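Local coordinates for hypothetical protein Atu0120 (Agrobacterium tumefaciens, PDB 2I6H) that is of unknown function but belongs to the bacterial DUF924 family and has a mainly helical fold without strands, with bound calcium ions, at residues Asp36-Ala41 with Asn55-Arg60; Ser82-Met87 with Val133-Pro138; Leu89-Pro94 with Ala106-Ala111. All coordinates share one frame; numbering follows the deposited sequence. Where two conformers were deposited one is given.

Contact 1: Asp36-Ala41 with Asn55-Arg60; sequences DFWKKA and NHFHDR
F37 and H56 form an edge-to-face (T-shaped) pair; no hydrogen bond crosses between the two helices, and the imidazole and the R60 guanidinium bring the polar atoms. F37 CE1 comes down over the centre of the H56 imidazole, 3.6 Å from H56 CE1, and the ring planes stand at 82°. F37 gets there with CG anti to its backbone N (chi1 166°), a torsion that carries the ring straight across the gap between two nearly antiparallel helices whose segment axes approach to 12.0 Å. On the other side of the same ring F37 CE2 lies 3.5 Å from F57 CD1. These two rings are tilted by only 27° but slid apart, so they barely overlap. R60 bends back at its second and third torsions and brings NH1 4.2 Å from F37 CD1, with the guanidinium almost perpendicular to the ring. Deeper down, W38 CZ3 touches F57 CE2 at 3.6 Å, an oblique meeting. F61 adds another edge-to-face partner to F37, and F93 does the same for F57, while W46 stacks on W38. The aromatic cluster joining helices 29-41 and 51-69 is probably held mainly by dispersion, edge-to-face pairs adding weak electrostatics, with H56 and R60 on its exposed side.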
ATOM      1  N   ASP A  36      -0.986  14.735  16.665  1.00 11.72           N
ATOM      2  CA  ASP A  36      -2.213  15.409  16.158  1.00 12.03           C
ATOM      3  C   ASP A  36      -2.054  15.862  14.689  1.00 11.59           C
ATOM      4  O   ASP A  36      -2.938  15.684  13.860  1.00 10.84           O
ATOM      5  CB  ASP A  36      -2.525  16.627  17.023  1.00 12.58           C
ATOM      6  CG  ASP A  36      -3.206  16.266  18.322  1.00 17.98           C
ATOM      7  OD1 ASP A  36      -3.545  15.073  18.514  1.00 22.39           O
ATOM      8  OD2 ASP A  36      -3.399  17.185  19.139  1.00 21.92           O
ATOM      9  N   PHE A  37      -0.932  16.506  14.401  1.00 11.00           N
ATOM     10  CA  PHE A  37      -0.605  16.926  13.032  1.00 10.28           C
ATOM     11  C   PHE A  37      -0.629  15.717  12.054  1.00 10.82           C
ATOM     12  O   PHE A  37      -1.198  15.792  10.962  1.00 10.03           O
ATOM     13  CB  PHE A  37       0.784  17.573  13.047  1.00 10.71           C
ATOM     14  CG  PHE A  37       1.402  17.753  11.668  1.00  8.31           C
ATOM     15  CD1 PHE A  37       1.191  18.917  10.925  1.00 11.22           C
ATOM     16  CD2 PHE A  37       2.236  16.766  11.130  1.00  9.45           C
ATOM     17  CE1 PHE A  37       1.786  19.070   9.650  1.00 12.37           C
ATOM     18  CE2 PHE A  37       2.823  16.918   9.847  1.00 11.42           C
ATOM     19  CZ  PHE A  37       2.597  18.063   9.126  1.00 10.92           C
ATOM     20  N   TRP A  38       0.019  14.630  12.455  1.00  9.98           N
ATOM     21  CA  TRP A  38       0.078  13.416  11.618  1.00 10.92           C
ATOM     22  C   TRP A  38      -1.336  12.841  11.374  1.00 10.95           C
ATOM     23  O   TRP A  38      -1.699  12.485  10.210  1.00 11.60           O
ATOM     24  CB  TRP A  38       0.985  12.392  12.272  1.00 11.30           C
ATOM     25  CG  TRP A  38       1.548  11.328  11.272  1.00 11.39           C
ATOM     26  CD1 TRP A  38       1.228  10.000  11.219  1.00 12.27           C
ATOM     27  CD2 TRP A  38       2.482  11.557  10.211  1.00 11.95           C
ATOM     28  NE1 TRP A  38       1.911   9.376  10.199  1.00 10.83           N
ATOM     29  CE2 TRP A  38       2.700  10.302   9.569  1.00 11.60           C
ATOM     30  CE3 TRP A  38       3.171  12.696   9.748  1.00 11.88           C
ATOM     31  CZ2 TRP A  38       3.556  10.156   8.474  1.00 12.39           C
ATOM     32  CZ3 TRP A  38       4.049  12.546   8.667  1.00 13.86           C
ATOM     33  CH2 TRP A  38       4.236  11.281   8.048  1.00 13.05           C
ATOM     34  N   LYS A  39      -2.120  12.723  12.445  1.00 11.15           N
ATOM     35  CA  LYS A  39      -3.473  12.148  12.328  1.00 11.32           C
ATOM     36  C   LYS A  39      -4.342  13.014  11.407  1.00 11.89           C
ATOM     37  O   LYS A  39      -5.051  12.514  10.518  1.00 10.80           O
ATOM     38  CB  LYS A  39      -4.095  12.000  13.718  1.00 11.62           C
ATOM     39  CG  LYS A  39      -3.424  10.879  14.589  1.00 12.03           C
ATOM     40  CD  LYS A  39      -4.190  10.843  15.940  1.00 13.09           C
ATOM     41  CE  LYS A  39      -3.646   9.855  16.932  1.00 17.49           C
ATOM     42  NZ  LYS A  39      -4.240   9.998  18.353  1.00 18.88           N
ATOM     43  N   LYS A  40      -4.224  14.328  11.569  1.00 11.66           N
ATOM     44  CA  LYS A  40      -5.019  15.272  10.758  1.00 12.62           C
ATOM     45  C   LYS A  40      -4.655  15.174   9.281  1.00 13.15           C
ATOM     46  O   LYS A  40      -5.561  15.143   8.422  1.00 13.43           O
ATOM     47  CB  LYS A  40      -4.830  16.686  11.266  1.00 11.94           C
ATOM     48  CG  LYS A  40      -5.813  17.692  10.653  1.00 14.87           C
ATOM     49  CD  LYS A  40      -5.613  19.059  11.334  1.00 18.37           C
ATOM     50  CE  LYS A  40      -6.721  20.027  10.966  1.00 19.81           C
ATOM     51  NZ  LYS A  40      -6.704  20.377   9.527  1.00 20.69           N
ATOM     52  N   ALA A  41      -3.353  15.064   8.981  1.00 12.76           N
ATOM     53  CA  ALA A  41      -2.862  14.932   7.603  1.00 13.24           C
ATOM     54  C   ALA A  41      -3.385  13.650   6.945  1.00 13.87           C
ATOM     55  O   ALA A  41      -3.909  13.700   5.829  1.00 13.55           O
ATOM     56  CB  ALA A  41      -1.316  14.987   7.562  1.00 13.31           C
ATOM     57  N   ASN A  55       6.671  21.010   3.066  1.00 10.88           N
ATOM     58  CA  ASN A  55       6.854  22.392   3.560  0.50 10.87           C
ATOM     59  C   ASN A  55       6.207  22.566   4.924  1.00 11.01           C
ATOM     60  O   ASN A  55       6.779  23.153   5.865  1.00 11.19           O
ATOM     61  CB  ASN A  55       6.170  23.387   2.608  0.50 11.25           C
ATOM     62  CG  ASN A  55       7.115  23.984   1.589  0.50 14.51           C
ATOM     63  OD1 ASN A  55       7.892  23.282   0.970  0.50 16.78           O
ATOM     64  ND2 ASN A  55       7.007  25.292   1.377  0.50 15.94           N
ATOM     65  N   HIS A  56       4.974  22.096   5.015  1.00  9.49           N
ATOM     66  CA  HIS A  56       4.207  22.246   6.203  1.00  9.53           C
ATOM     67  C   HIS A  56       4.864  21.504   7.403  1.00  9.74           C
ATOM     68  O   HIS A  56       4.981  22.049   8.515  1.00  9.82           O
ATOM     69  CB  HIS A  56       2.789  21.722   5.881  1.00  9.66           C
ATOM     70  CG  HIS A  56       1.795  21.914   6.975  1.00 10.09           C
ATOM     71  ND1 HIS A  56       0.545  21.334   6.942  1.00 13.49           N
ATOM     72  CD2 HIS A  56       1.853  22.631   8.130  1.00  9.35           C
ATOM     73  CE1 HIS A  56      -0.128  21.686   8.027  1.00 11.39           C
ATOM     74  NE2 HIS A  56       0.648  22.462   8.770  1.00 13.02           N
ATOM     75  N   PHE A  57       5.259  20.260   7.166  1.00  9.70           N
ATOM     76  CA  PHE A  57       5.889  19.407   8.188  1.00  9.50           C
ATOM     77  C   PHE A  57       7.173  20.119   8.647  1.00  9.81           C
ATOM     78  O   PHE A  57       7.452  20.239   9.835  1.00  8.85           O
ATOM     79  CB  PHE A  57       6.178  18.062   7.521  1.00  9.07           C
ATOM     80  CG  PHE A  57       6.436  16.915   8.461  1.00  9.05           C
ATOM     81  CD1 PHE A  57       6.357  17.056   9.857  1.00  8.42           C
ATOM     82  CD2 PHE A  57       6.762  15.658   7.915  1.00  9.49           C
ATOM     83  CE1 PHE A  57       6.622  15.959  10.710  1.00  8.53           C
ATOM     84  CE2 PHE A  57       7.012  14.577   8.750  1.00 10.24           C
ATOM     85  CZ  PHE A  57       6.948  14.732  10.153  1.00  9.50           C
ATOM     86  N   HIS A  58       7.933  20.632   7.697  1.00 10.49           N
ATOM     87  CA  HIS A  58       9.179  21.336   8.041  1.00 11.28           C
ATOM     88  C   HIS A  58       8.932  22.627   8.865  1.00 12.39           C
ATOM     89  O   HIS A  58       9.626  22.873   9.877  1.00 13.37           O
ATOM     90  CB  HIS A  58       9.948  21.665   6.760  1.00 12.00           C
ATOM     91  CG  HIS A  58      11.287  22.277   7.007  1.00 11.16           C
ATOM     92  ND1 HIS A  58      11.451  23.625   7.245  1.00 12.63           N
ATOM     93  CD2 HIS A  58      12.526  21.719   7.085  1.00 12.76           C
ATOM     94  CE1 HIS A  58      12.740  23.879   7.430  1.00 15.03           C
ATOM     95  NE2 HIS A  58      13.409  22.736   7.344  1.00 13.65           N
ATOM     96  N   ASP A  59       7.954  23.438   8.433  1.00 12.82           N
ATOM     97  CA  ASP A  59       7.597  24.655   9.160  0.60 13.53           C
ATOM     98  C   ASP A  59       7.252  24.364  10.624  1.00 13.05           C
ATOM     99  O   ASP A  59       7.702  25.089  11.529  1.00 14.05           O
ATOM    100  CB  ASP A  59       6.446  25.389   8.457  0.60 13.48           C
ATOM    101  CG  ASP A  59       6.054  26.700   9.151  0.60 16.74           C
ATOM    102  OD1 ASP A  59       6.937  27.487   9.548  0.60 20.51           O
ATOM    103  OD2 ASP A  59       4.836  26.967   9.265  0.60 21.52           O
ATOM    104  N   ARG A  60       6.470  23.321  10.861  1.00 12.47           N
ATOM    105  CA  ARG A  60       6.046  22.946  12.225  1.00 11.58           C
ATOM    106  C   ARG A  60       7.209  22.365  13.068  1.00 11.94           C
ATOM    107  O   ARG A  60       7.410  22.787  14.217  1.00 10.90           O
ATOM    108  CB  ARG A  60       4.896  21.920  12.177  1.00 12.45           C
ATOM    109  CG  ARG A  60       3.540  22.470  11.657  1.00 14.91           C
ATOM    110  CD  ARG A  60       2.800  23.412  12.599  1.00 17.57           C
ATOM    111  NE  ARG A  60       2.714  22.997  13.997  1.00 19.28           N
ATOM    112  CZ  ARG A  60       1.742  22.274  14.563  1.00 17.66           C
ATOM    113  NH1 ARG A  60       0.708  21.812  13.865  1.00 16.84           N
ATOM    114  NH2 ARG A  60       1.806  22.018  15.873  1.00 17.90           N
TER

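Contact 2: Ser82-Met87 with Val133-Pro138; sequences SSLALM and VFFYLP
F135 drives its ring against the flank of helix 80-97, where S83, L84 and M87 meet it one after another. Its far end, CZ, comes 3.4 Å from the backbone N of L84 and 3.8 Å from L84 CB. S83 CB approaches the edge of the ring, near its plane, 3.8 Å from F135 CE1. The third neighbour is M87, a selenomethionine: its CG lies 3.8 Å from F135 CD1, and the selenium is placed obliquely to the ring, 5.2 Å from its centroid, as a Met-aromatic contact. M87 bends at its second and third torsions, which turns the selenium toward the second segment, where P138 CG waits 3.9 Å away. The same side chain packs on the backbone as well, with M87 CB 3.4 Å from the carbonyl oxygen F134 O. With chi1 at 175° the L84 branch swings to the carbonyl side, and its CD1 comes 3.7 Å from F134 CB. The F134 ring itself leads away from the helix.

In the next shell, V133 O accepts from both Y136 N and L137 N, which probably helps hold the turn that carries F134 and F135. The S83 hydroxyl is hydrogen-bonded with G79 O and W76 O, while its CB meets F135. F134 meets W38 and W46 edge-to-face.

No hydrogen bond links the two segments, and every residue that touches is buried. The bend leading into helix 137-140 therefore rests on helix 80-97 mainly through apolar groups, with helix 123-126 against F135 at H123 and D124, and helix 108-120 closing on M87 and F135 through F114, A115 and A118.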
ATOM      1  N   SER A  82       3.992   9.465  22.394  1.00  9.48           N
ATOM      2  CA  SER A  82       5.230  10.242  22.316  1.00  9.01           C
ATOM      3  C   SER A  82       6.333   9.433  21.617  1.00  9.29           C
ATOM      4  O   SER A  82       7.166  10.004  20.901  1.00  9.05           O
ATOM      5  CB  SER A  82       5.681  10.784  23.703  1.00  9.37           C
ATOM      6  OG  SER A  82       5.799   9.736  24.646  1.00  9.36           O
ATOM      7  N   SER A  83       6.330   8.111  21.781  1.00  9.32           N
ATOM      8  CA  SER A  83       7.300   7.288  21.029  1.00  9.68           C
ATOM      9  C   SER A  83       6.949   7.289  19.535  1.00  9.97           C
ATOM     10  O   SER A  83       7.836   7.340  18.705  1.00  8.89           O
ATOM     11  CB  SER A  83       7.368   5.849  21.527  1.00  9.96           C
ATOM     12  OG  SER A  83       7.992   5.782  22.804  1.00  9.83           O
ATOM     13  N   LEU A  84       5.655   7.227  19.226  1.00  9.06           N
ATOM     14  CA  LEU A  84       5.210   7.436  17.836  1.00  9.35           C
ATOM     15  C   LEU A  84       5.761   8.766  17.277  1.00  9.50           C
ATOM     16  O   LEU A  84       6.246   8.824  16.145  1.00 10.04           O
ATOM     17  CB  LEU A  84       3.652   7.405  17.746  1.00  7.64           C
ATOM     18  CG  LEU A  84       3.031   7.734  16.362  1.00  9.50           C
ATOM     19  CD1 LEU A  84       3.635   6.803  15.269  1.00 14.15           C
ATOM     20  CD2 LEU A  84       1.491   7.647  16.374  1.00 10.62           C
ATOM     21  N   ALA A  85       5.650   9.854  18.053  1.00  9.08           N
ATOM     22  CA  ALA A  85       6.215  11.137  17.651  1.00  8.98           C
ATOM     23  C   ALA A  85       7.712  11.019  17.314  1.00  9.23           C
ATOM     24  O   ALA A  85       8.170  11.634  16.336  1.00  9.18           O
ATOM     25  CB  ALA A  85       5.990  12.209  18.730  1.00  8.87           C
ATOM     26  N   LEU A  86       8.470  10.285  18.138  1.00  9.82           N
ATOM     27  CA  LEU A  86       9.890  10.028  17.822  1.00  8.81           C
ATOM     28  C   LEU A  86      10.063   9.375  16.433  1.00  9.34           C
ATOM     29  O   LEU A  86      10.954   9.776  15.671  1.00  8.59           O
ATOM     30  CB  LEU A  86      10.554   9.166  18.888  1.00  9.13           C
ATOM     31  CG  LEU A  86      10.781   9.835  20.252  1.00  8.17           C
ATOM     32  CD1 LEU A  86      11.403   8.806  21.204  1.00  9.85           C
ATOM     33  CD2 LEU A  86      11.701  11.109  20.109  1.00  7.62           C
HETATM   34  N   MSE A  87       9.227   8.387  16.118  1.00  8.30           N
HETATM   35  CA  MSE A  87       9.305   7.698  14.827  1.00  9.50           C
HETATM   36  C   MSE A  87       9.068   8.722  13.703  1.00  9.58           C
HETATM   37  O   MSE A  87       9.791   8.753  12.687  1.00 10.38           O
HETATM   38  CB  MSE A  87       8.213   6.621  14.699  1.00 10.38           C
HETATM   39  CG  MSE A  87       8.194   5.565  15.727  1.00 10.59           C
HETATM   40 SE   MSE A  87       9.900   4.518  15.707  0.90 18.90          SE
HETATM   41  CE  MSE A  87      10.755   5.400  17.179  1.00 15.87           C
ATOM     42  N   VAL A 133       2.228   0.906  11.822  1.00 10.04           N
ATOM     43  CA  VAL A 133       3.300   0.740  10.839  1.00  9.85           C
ATOM     44  C   VAL A 133       4.476   1.735  11.038  1.00  9.75           C
ATOM     45  O   VAL A 133       5.606   1.456  10.644  1.00 11.25           O
ATOM     46  CB  VAL A 133       2.769   0.782   9.383  1.00  8.94           C
ATOM     47  CG1 VAL A 133       2.316   2.163   9.026  1.00  8.91           C
ATOM     48  CG2 VAL A 133       3.874   0.228   8.392  1.00 11.00           C
ATOM     49  N   PHE A 134       4.187   2.909  11.606  1.00  9.96           N
ATOM     50  CA  PHE A 134       5.287   3.884  11.851  1.00 10.13           C
ATOM     51  C   PHE A 134       6.384   3.435  12.826  1.00 10.74           C
ATOM     52  O   PHE A 134       7.520   3.953  12.768  1.00 11.09           O
ATOM     53  CB  PHE A 134       4.704   5.280  12.111  1.00 10.76           C
ATOM     54  CG  PHE A 134       3.858   5.725  10.961  1.00  8.66           C
ATOM     55  CD1 PHE A 134       4.486   6.095   9.767  1.00  8.76           C
ATOM     56  CD2 PHE A 134       2.449   5.611  10.992  1.00 10.49           C
ATOM     57  CE1 PHE A 134       3.754   6.433   8.623  1.00 10.30           C
ATOM     58  CE2 PHE A 134       1.674   5.946   9.819  1.00 10.21           C
ATOM     59  CZ  PHE A 134       2.348   6.355   8.646  1.00 11.41           C
ATOM     60  N   PHE A 135       6.057   2.477  13.714  1.00 10.28           N
ATOM     61  CA  PHE A 135       7.057   1.829  14.559  1.00 10.50           C
ATOM     62  C   PHE A 135       7.869   0.777  13.771  1.00 10.55           C
ATOM     63  O   PHE A 135       8.915   0.331  14.241  1.00 10.97           O
ATOM     64  CB  PHE A 135       6.377   1.131  15.771  1.00 10.77           C
ATOM     65  CG  PHE A 135       5.833   2.083  16.774  1.00 11.87           C
ATOM     66  CD1 PHE A 135       6.684   2.714  17.695  1.00 13.09           C
ATOM     67  CD2 PHE A 135       4.474   2.390  16.799  1.00 12.15           C
ATOM     68  CE1 PHE A 135       6.176   3.649  18.660  1.00 11.05           C
ATOM     69  CE2 PHE A 135       3.942   3.287  17.772  1.00 13.06           C
ATOM     70  CZ  PHE A 135       4.817   3.933  18.702  1.00 12.51           C
ATOM     71  N   TYR A 136       7.391   0.369  12.594  1.00 10.42           N
ATOM     72  CA  TYR A 136       8.019  -0.762  11.851  1.00  9.65           C
ATOM     73  C   TYR A 136       8.849  -0.270  10.669  1.00 10.66           C
ATOM     74  O   TYR A 136       9.815  -0.920  10.233  1.00  9.85           O
ATOM     75  CB  TYR A 136       6.920  -1.727  11.362  1.00 10.67           C
ATOM     76  CG  TYR A 136       5.987  -2.215  12.470  1.00  9.86           C
ATOM     77  CD1 TYR A 136       6.397  -2.242  13.828  1.00 10.18           C
ATOM     78  CD2 TYR A 136       4.709  -2.694  12.139  1.00  9.91           C
ATOM     79  CE1 TYR A 136       5.497  -2.724  14.825  1.00 11.35           C
ATOM     80  CE2 TYR A 136       3.818  -3.166  13.116  1.00 12.19           C
ATOM     81  CZ  TYR A 136       4.226  -3.183  14.444  1.00 11.12           C
ATOM     82  OH  TYR A 136       3.349  -3.652  15.413  1.00 11.28           O
ATOM     83  N   LEU A 137       8.456   0.891  10.131  1.00 10.26           N
ATOM     84  CA  LEU A 137       9.147   1.444   8.972  1.00 10.88           C
ATOM     85  C   LEU A 137      10.673   1.613   9.179  1.00 11.14           C
ATOM     86  O   LEU A 137      11.428   1.413   8.213  1.00 11.50           O
ATOM     87  CB  LEU A 137       8.481   2.756   8.485  1.00 10.48           C
ATOM     88  CG  LEU A 137       7.071   2.541   7.885  1.00 11.31           C
ATOM     89  CD1 LEU A 137       6.450   3.900   7.580  1.00 13.83           C
ATOM     90  CD2 LEU A 137       7.198   1.724   6.594  1.00 15.07           C
ATOM     91  N   PRO A 138      11.133   2.008  10.399  1.00 11.22           N
ATOM     92  CA  PRO A 138      12.600   2.087  10.590  1.00 11.67           C
ATOM     93  C   PRO A 138      13.291   0.745  10.251  1.00 12.01           C
ATOM     94  O   PRO A 138      14.411   0.748   9.749  1.00 11.74           O
ATOM     95  CB  PRO A 138      12.757   2.486  12.071  1.00 11.96           C
ATOM     96  CG  PRO A 138      11.519   3.294  12.351  1.00 12.45           C
ATOM     97  CD  PRO A 138      10.417   2.469  11.602  1.00 10.99           C
TER

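Contact 3: Leu89-Pro94 with Ala106-Ala111; sequences LLDQFP and ATDPLA
T107 takes a chi1 of 54°, which sets OG1 between its own backbone N and carbonyl carbon and turns the hydroxyl toward L90. From there OG1 donates to L90 O at 2.8 Å, in the carbonyl plane and on a lone pair, with a C=O...O angle of 124°. In L90 a chi1 of -63° puts CG beside the backbone N, and the two methyls divide between T107 and L110: CD2 is 3.8 Å from T107 CB, and CD1 the same distance from L110 CD2. At the base of the side chain L90 CB meets A111 CB, also at 3.8 Å, where the two backbones come closest. P94 CG borders the T107 hydroxyl.

Beside this apolar patch two carboxylates approach, D91 OD1 4.3 Å from D108 OD1. A water gives a hydrogen to each, 2.6 Å from D91 OD1 and, in a weak bond, 2.9 Å from D108 OD1. H141 ND1 also bonds to D91 OD1, Q92 NE2 holds D91 OD2, and R95 forms a salt bridge with D108 OD2.

Helix 80-97 widens into a pi-type turn at 89-92 and kinks at P94, which has no N-H to offer L90 O four residues back. The T107 hydroxyl serves that buried carbonyl instead, while the water, H141 and Q92 on D91 and R95 on D108 probably soften the repulsion between the two acids.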
ATOM      1  N   LEU A  89       9.424  11.970  13.784  1.00  9.98           N
ATOM      2  CA  LEU A  89      10.556  12.910  13.652  1.00  9.68           C
ATOM      3  C   LEU A  89      11.841  12.312  13.047  1.00 10.36           C
ATOM      4  O   LEU A  89      12.590  13.016  12.332  1.00 11.06           O
ATOM      5  CB  LEU A  89      10.904  13.448  15.025  1.00 10.36           C
ATOM      6  CG  LEU A  89       9.839  14.372  15.638  1.00  8.75           C
ATOM      7  CD1 LEU A  89      10.296  14.724  17.039  1.00 12.19           C
ATOM      8  CD2 LEU A  89       9.676  15.678  14.752  1.00  8.23           C
ATOM      9  N   LEU A  90      12.117  11.035  13.352  1.00  9.54           N
ATOM     10  CA  LEU A  90      13.441  10.463  13.037  1.00  9.73           C
ATOM     11  C   LEU A  90      13.465   9.538  11.824  1.00  9.02           C
ATOM     12  O   LEU A  90      14.535   9.330  11.224  1.00  9.17           O
ATOM     13  CB  LEU A  90      14.055   9.762  14.248  1.00  9.42           C
ATOM     14  CG  LEU A  90      14.326  10.704  15.434  1.00 10.95           C
ATOM     15  CD1 LEU A  90      14.700   9.890  16.632  1.00 12.22           C
ATOM     16  CD2 LEU A  90      15.441  11.748  15.074  1.00 10.59           C
ATOM     17  N   ASP A  91      12.289   9.040  11.439  1.00  8.17           N
ATOM     18  CA  ASP A  91      12.133   8.187  10.272  1.00  9.63           C
ATOM     19  C   ASP A  91      11.343   8.864   9.143  1.00 10.44           C
ATOM     20  O   ASP A  91      11.725   8.752   7.971  1.00 10.48           O
ATOM     21  CB  ASP A  91      11.450   6.853  10.679  1.00 10.32           C
ATOM     22  CG  ASP A  91      11.287   5.896   9.478  1.00 11.68           C
ATOM     23  OD1 ASP A  91      12.293   5.254   9.063  1.00 11.60           O
ATOM     24  OD2 ASP A  91      10.152   5.833   8.945  1.00 10.26           O
ATOM     25  N   GLN A  92      10.240   9.531   9.485  1.00  9.89           N
ATOM     26  CA  GLN A  92       9.418  10.168   8.445  1.00 10.54           C
ATOM     27  C   GLN A  92       9.892  11.557   8.017  1.00  9.65           C
ATOM     28  O   GLN A  92      10.114  11.812   6.810  1.00  9.83           O
ATOM     29  CB  GLN A  92       7.952  10.219   8.880  1.00  9.47           C
ATOM     30  CG  GLN A  92       7.335   8.841   8.992  1.00  9.52           C
ATOM     31  CD  GLN A  92       7.240   8.185   7.647  1.00 11.39           C
ATOM     32  OE1 GLN A  92       6.450   8.603   6.810  1.00 11.03           O
ATOM     33  NE2 GLN A  92       8.085   7.149   7.410  1.00 11.81           N
ATOM     34  N   PHE A  93      10.061  12.433   9.000  1.00  9.50           N
ATOM     35  CA  PHE A  93      10.509  13.826   8.741  1.00 10.29           C
ATOM     36  C   PHE A  93      11.678  13.941   7.723  1.00 10.34           C
ATOM     37  O   PHE A  93      11.584  14.726   6.763  1.00 11.20           O
ATOM     38  CB  PHE A  93      10.843  14.539  10.069  1.00 10.22           C
ATOM     39  CG  PHE A  93      11.189  15.995   9.898  1.00 10.53           C
ATOM     40  CD1 PHE A  93      10.191  16.995  10.102  1.00 12.58           C
ATOM     41  CD2 PHE A  93      12.486  16.393   9.519  1.00  9.91           C
ATOM     42  CE1 PHE A  93      10.501  18.369   9.938  1.00 10.93           C
ATOM     43  CE2 PHE A  93      12.805  17.760   9.360  1.00 10.04           C
ATOM     44  CZ  PHE A  93      11.804  18.765   9.566  1.00 10.84           C
ATOM     45  N   PRO A  94      12.769  13.161   7.895  1.00 11.10           N
ATOM     46  CA  PRO A  94      13.905  13.273   6.957  1.00 11.23           C
ATOM     47  C   PRO A  94      13.523  12.916   5.525  1.00 10.33           C
ATOM     48  O   PRO A  94      14.028  13.530   4.578  1.00 10.53           O
ATOM     49  CB  PRO A  94      14.914  12.221   7.481  1.00 11.30           C
ATOM     50  CG  PRO A  94      14.552  11.996   8.897  1.00 12.27           C
ATOM     51  CD  PRO A  94      13.037  12.153   8.940  1.00 10.83           C
ATOM     52  N   ALA A 106      20.340  10.165   7.856  1.00 10.72           N
ATOM     53  CA  ALA A 106      21.266  10.444   8.963  1.00 12.50           C
ATOM     54  C   ALA A 106      20.770   9.986  10.339  1.00 12.44           C
ATOM     55  O   ALA A 106      21.580   9.589  11.179  1.00 11.32           O
ATOM     56  CB  ALA A 106      21.642  11.961   9.006  1.00 13.38           C
ATOM     57  N   THR A 107      19.454  10.007  10.553  1.00  9.96           N
ATOM     58  CA  THR A 107      18.903   9.622  11.885  1.00 10.41           C
ATOM     59  C   THR A 107      18.254   8.240  11.851  1.00  9.73           C
ATOM     60  O   THR A 107      17.499   7.866  12.788  1.00  9.84           O
ATOM     61  CB  THR A 107      17.868  10.679  12.421  1.00 10.76           C
ATOM     62  OG1 THR A 107      16.806  10.941  11.462  1.00  9.11           O
ATOM     63  CG2 THR A 107      18.566  11.988  12.747  1.00 11.75           C
ATOM     64  N   ASP A 108      18.496   7.492  10.768  1.00  9.12           N
ATOM     65  CA  ASP A 108      17.870   6.158  10.662  1.00  9.95           C
ATOM     66  C   ASP A 108      18.364   5.205  11.773  1.00 10.32           C
ATOM     67  O   ASP A 108      17.538   4.487  12.360  1.00  9.91           O
ATOM     68  CB  ASP A 108      18.052   5.534   9.289  1.00 10.57           C
ATOM     69  CG  ASP A 108      17.123   6.158   8.221  1.00 10.37           C
ATOM     70  OD1 ASP A 108      16.210   6.948   8.561  1.00 12.21           O
ATOM     71  OD2 ASP A 108      17.281   5.819   7.021  1.00 13.58           O
ATOM     72  N   PRO A 109      19.688   5.153  12.027  1.00 10.47           N
ATOM     73  CA  PRO A 109      20.143   4.272  13.129  1.00 10.38           C
ATOM     74  C   PRO A 109      19.475   4.645  14.469  1.00 10.24           C
ATOM     75  O   PRO A 109      19.075   3.749  15.250  1.00 10.06           O
ATOM     76  CB  PRO A 109      21.670   4.521  13.187  1.00 11.51           C
ATOM     77  CG  PRO A 109      22.009   4.872  11.768  1.00 12.19           C
ATOM     78  CD  PRO A 109      20.839   5.760  11.300  1.00 11.11           C
ATOM     79  N   LEU A 110      19.314   5.941  14.727  1.00  9.14           N
ATOM     80  CA  LEU A 110      18.626   6.379  15.951  1.00  8.92           C
ATOM     81  C   LEU A 110      17.153   5.966  15.954  1.00  8.85           C
ATOM     82  O   LEU A 110      16.630   5.507  16.987  1.00  8.63           O
ATOM     83  CB  LEU A 110      18.734   7.902  16.131  1.00  8.65           C
ATOM     84  CG  LEU A 110      18.216   8.496  17.447  1.00  9.82           C
ATOM     85  CD1 LEU A 110      18.836   7.767  18.696  1.00 12.37           C
ATOM     86  CD2 LEU A 110      18.423  10.060  17.483  1.00  9.28           C
ATOM     87  N   ALA A 111      16.481   6.150  14.824  1.00  8.95           N
ATOM     88  CA  ALA A 111      15.060   5.740  14.701  1.00  9.39           C
ATOM     89  C   ALA A 111      14.893   4.249  15.002  1.00  9.45           C
ATOM     90  O   ALA A 111      13.971   3.870  15.742  1.00 11.67           O
ATOM     91  CB  ALA A 111      14.525   6.074  13.341  1.00  8.86           C
TER
HETATM   92  O   HOH W   1      14.704   5.046  10.081  1.00 15.66           O

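In the fold
From the N terminus, contact 1 comes first: it closes a short loop between helices 29-41 and 51-69 and is complete before the chain enters helix 80-97. That helix then serves both remaining contacts. Its 82-87 part waits for 133-138, some 45 residues on, while its 89-94 part pairs sooner with 106-111, so contact 3 lies wholly within the long excursion that contact 2 ends. The centres of contacts 2 and 3 are about 9 Å apart, and D91 and Q92 touch L137. Contact 1, its centre about 15 Å from that of contact 2 and about 16 Å from that of contact 3, joins them through W38 against F134 and Q92, and through F57 against F93.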